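Local coordinates for protein polyphosphate kinase (Porphyromonas gingivalis, PDB 2O8R) that probably catalyses the reversible transfer of the terminal phosphate of ATP onto a growing chain of inorganic polyphosphate, with magnesium as cofactor, at residues 311-314 and 315-319. The protein carries 3 engineered substitutions. Numbering follows the deposited sequence.
Sequences NPFA and PRLET
Pro315 follows Ala314 at the outer corner of a tight reversal of the chain, the two forming the central pair of a type II' beta turn that runs from Phe313 to Arg316. Its ring holds phi near -86°, which suits the third position of the turn, where proline's lack of an N-H costs nothing. The closing bond runs from Arg316 N to Phe313 O (2.8 Å). Beyond it the chain of Arg316, bent at chi3, lays NH2 near CD1 and CG of Phe313; the two side chains run alongside each other, pointing the same way, with ring and guanidinium planes 60° apart. Arg316 O receives ND2 of Asn311 at 2.7 Å, lying almost in the amide plane. The other end of this amide makes an Asx turn, Asn311 OD1 accepting from Phe313 N (2.8 Å), so one asparagine, with both a donor and an acceptor, ties the approach to the turn to its exit and fixes its own flip. The whole loop links strand 294-297 to helix 328-331 on the protein surface. Leu317 sets CD1 3.8 Å from Phe313 CD2, and its branched apolar side chain also meets Tyr36 and Ile115, while the phenylalanine ring packs edge-to-face with Tyr204. Glu318 turns its carboxylate 81° from the Asn311 amide, and its OE1 takes a weak second bond from Asn311 ND2 at 3.5 Å. Past the contact, Thr319 uses its hydroxyl to hydrogen-bond Asp37 of helix 35-63.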
ATOM      1  N   ASN A 311      -3.404   0.866 -21.605  1.00 45.47           N
ATOM      2  CA  ASN A 311      -4.312   0.951 -22.739  1.00 39.17           C
ATOM      3  C   ASN A 311      -4.811   2.382 -22.861  1.00 49.78           C
ATOM      4  O   ASN A 311      -5.773   2.754 -22.186  1.00 50.07           O
ATOM      5  CB  ASN A 311      -5.499   0.012 -22.544  1.00 26.81           C
ATOM      6  CG  ASN A 311      -6.570   0.154 -23.632  1.00 49.79           C
ATOM      7  OD1 ASN A 311      -6.417   0.889 -24.615  1.00 61.25           O
ATOM      8  ND2 ASN A 311      -7.663  -0.568 -23.455  1.00 62.52           N
ATOM      9  N   PRO A 312      -4.184   3.182 -23.747  1.00 49.71           N
ATOM     10  CA  PRO A 312      -4.574   4.565 -23.968  1.00 43.10           C
ATOM     11  C   PRO A 312      -5.923   4.727 -24.668  1.00 55.56           C
ATOM     12  O   PRO A 312      -6.318   5.851 -24.953  1.00 59.36           O
ATOM     13  CB  PRO A 312      -3.472   5.090 -24.877  1.00 43.16           C
ATOM     14  CG  PRO A 312      -3.036   3.912 -25.622  1.00 53.07           C
ATOM     15  CD  PRO A 312      -3.062   2.805 -24.620  1.00 59.82           C
ATOM     16  N   PHE A 313      -6.626   3.635 -24.949  1.00 50.70           N
ATOM     17  CA  PHE A 313      -7.976   3.757 -25.482  1.00 53.23           C
ATOM     18  C   PHE A 313      -9.029   3.382 -24.463  1.00 64.16           C
ATOM     19  O   PHE A 313      -9.947   2.629 -24.747  1.00 55.59           O
ATOM     20  CB  PHE A 313      -8.117   3.001 -26.788  1.00 47.12           C
ATOM     21  CG  PHE A 313      -7.280   3.580 -27.870  1.00 49.47           C
ATOM     22  CD1 PHE A 313      -7.586   4.822 -28.398  1.00 53.08           C
ATOM     23  CD2 PHE A 313      -6.153   2.925 -28.320  1.00 59.64           C
ATOM     24  CE1 PHE A 313      -6.805   5.384 -29.378  1.00 33.12           C
ATOM     25  CE2 PHE A 313      -5.368   3.481 -29.307  1.00 39.45           C
ATOM     26  CZ  PHE A 313      -5.692   4.712 -29.833  1.00 54.53           C
ATOM     27  N   ALA A 314      -8.876   3.967 -23.279  1.00 81.02           N
ATOM     28  CA  ALA A 314      -9.779   3.807 -22.146  1.00 77.17           C
ATOM     29  C   ALA A 314     -10.544   2.494 -22.187  1.00 79.80           C
ATOM     30  O   ALA A 314      -9.889   1.454 -22.094  1.00 77.19           O
ATOM     31  CB  ALA A 314     -10.675   5.030 -21.969  1.00 75.96           C
ATOM     32  N   PRO A 315     -11.894   2.511 -22.381  1.00 77.36           N
ATOM     33  CA  PRO A 315     -12.638   1.258 -22.178  1.00 73.14           C
ATOM     34  C   PRO A 315     -12.670   0.351 -23.408  1.00 54.65           C
ATOM     35  O   PRO A 315     -13.179  -0.761 -23.346  1.00 75.70           O
ATOM     36  CB  PRO A 315     -14.055   1.736 -21.833  1.00 64.73           C
ATOM     37  CG  PRO A 315     -14.104   3.201 -22.182  1.00 71.99           C
ATOM     38  CD  PRO A 315     -12.804   3.579 -22.823  1.00 68.17           C
ATOM     39  N   ARG A 316     -12.114   0.831 -24.507  1.00 45.46           N
ATOM     40  CA  ARG A 316     -12.049   0.086 -25.749  1.00 57.33           C
ATOM     41  C   ARG A 316     -10.864  -0.865 -25.657  1.00 49.19           C
ATOM     42  O   ARG A 316     -10.077  -0.781 -24.716  1.00 48.31           O
ATOM     43  CB  ARG A 316     -11.882   1.070 -26.909  1.00 49.73           C
ATOM     44  CG  ARG A 316     -12.789   0.804 -28.090  1.00 79.49           C
ATOM     45  CD  ARG A 316     -13.059   2.086 -28.874  1.00 53.23           C
ATOM     46  NE  ARG A 316     -11.853   2.890 -29.065  1.00 96.60           N
ATOM     47  CZ  ARG A 316     -10.893   2.623 -29.951  1.00108.74           C
ATOM     48  NH1 ARG A 316     -10.975   1.554 -30.741  1.00106.33           N
ATOM     49  NH2 ARG A 316      -9.836   3.424 -30.041  1.00 87.50           N
ATOM     50  N   LEU A 317     -10.752  -1.778 -26.618  1.00 47.95           N
ATOM     51  CA  LEU A 317      -9.713  -2.841 -26.619  1.00 36.17           C
ATOM     52  C   LEU A 317      -9.726  -3.833 -25.416  1.00 35.79           C
ATOM     53  O   LEU A 317      -8.736  -4.529 -25.172  1.00 51.41           O
ATOM     54  CB  LEU A 317      -8.301  -2.240 -26.834  1.00 38.16           C
ATOM     55  CG  LEU A 317      -8.088  -1.213 -27.956  1.00 53.12           C
ATOM     56  CD1 LEU A 317      -6.596  -0.805 -28.168  1.00 29.12           C
ATOM     57  CD2 LEU A 317      -8.682  -1.738 -29.236  1.00 23.69           C
ATOM     58  N   GLU A 318     -10.849  -3.915 -24.697  1.00 45.69           N
ATOM     59  CA  GLU A 318     -10.975  -4.748 -23.484  1.00 50.06           C
ATOM     60  C   GLU A 318     -12.442  -5.052 -23.143  1.00 50.04           C
ATOM     61  O   GLU A 318     -13.273  -4.151 -23.150  1.00 61.88           O
ATOM     62  CB  GLU A 318     -10.311  -4.054 -22.298  1.00 45.43           C
ATOM     63  CG  GLU A 318     -10.931  -2.702 -21.937  1.00 57.32           C
ATOM     64  CD  GLU A 318     -10.199  -1.981 -20.826  1.00 64.06           C
ATOM     65  OE1 GLU A 318      -8.972  -2.203 -20.663  1.00 52.67           O
ATOM     66  OE2 GLU A 318     -10.856  -1.177 -20.126  1.00 78.72           O
ATOM     67  N   THR A 319     -12.763  -6.307 -22.839  1.00 47.11           N
ATOM     68  CA  THR A 319     -14.158  -6.668 -22.571  1.00 54.81           C
ATOM     69  C   THR A 319     -14.676  -5.898 -21.387  1.00 44.34           C
ATOM     70  O   THR A 319     -14.064  -5.894 -20.322  1.00 43.34           O
ATOM     71  CB  THR A 319     -14.365  -8.167 -22.293  1.00 30.49           C
ATOM     72  OG1 THR A 319     -13.306  -8.622 -21.456  1.00 77.33           O
ATOM     73  CG2 THR A 319     -14.352  -8.961 -23.613  1.00 52.84           C
TER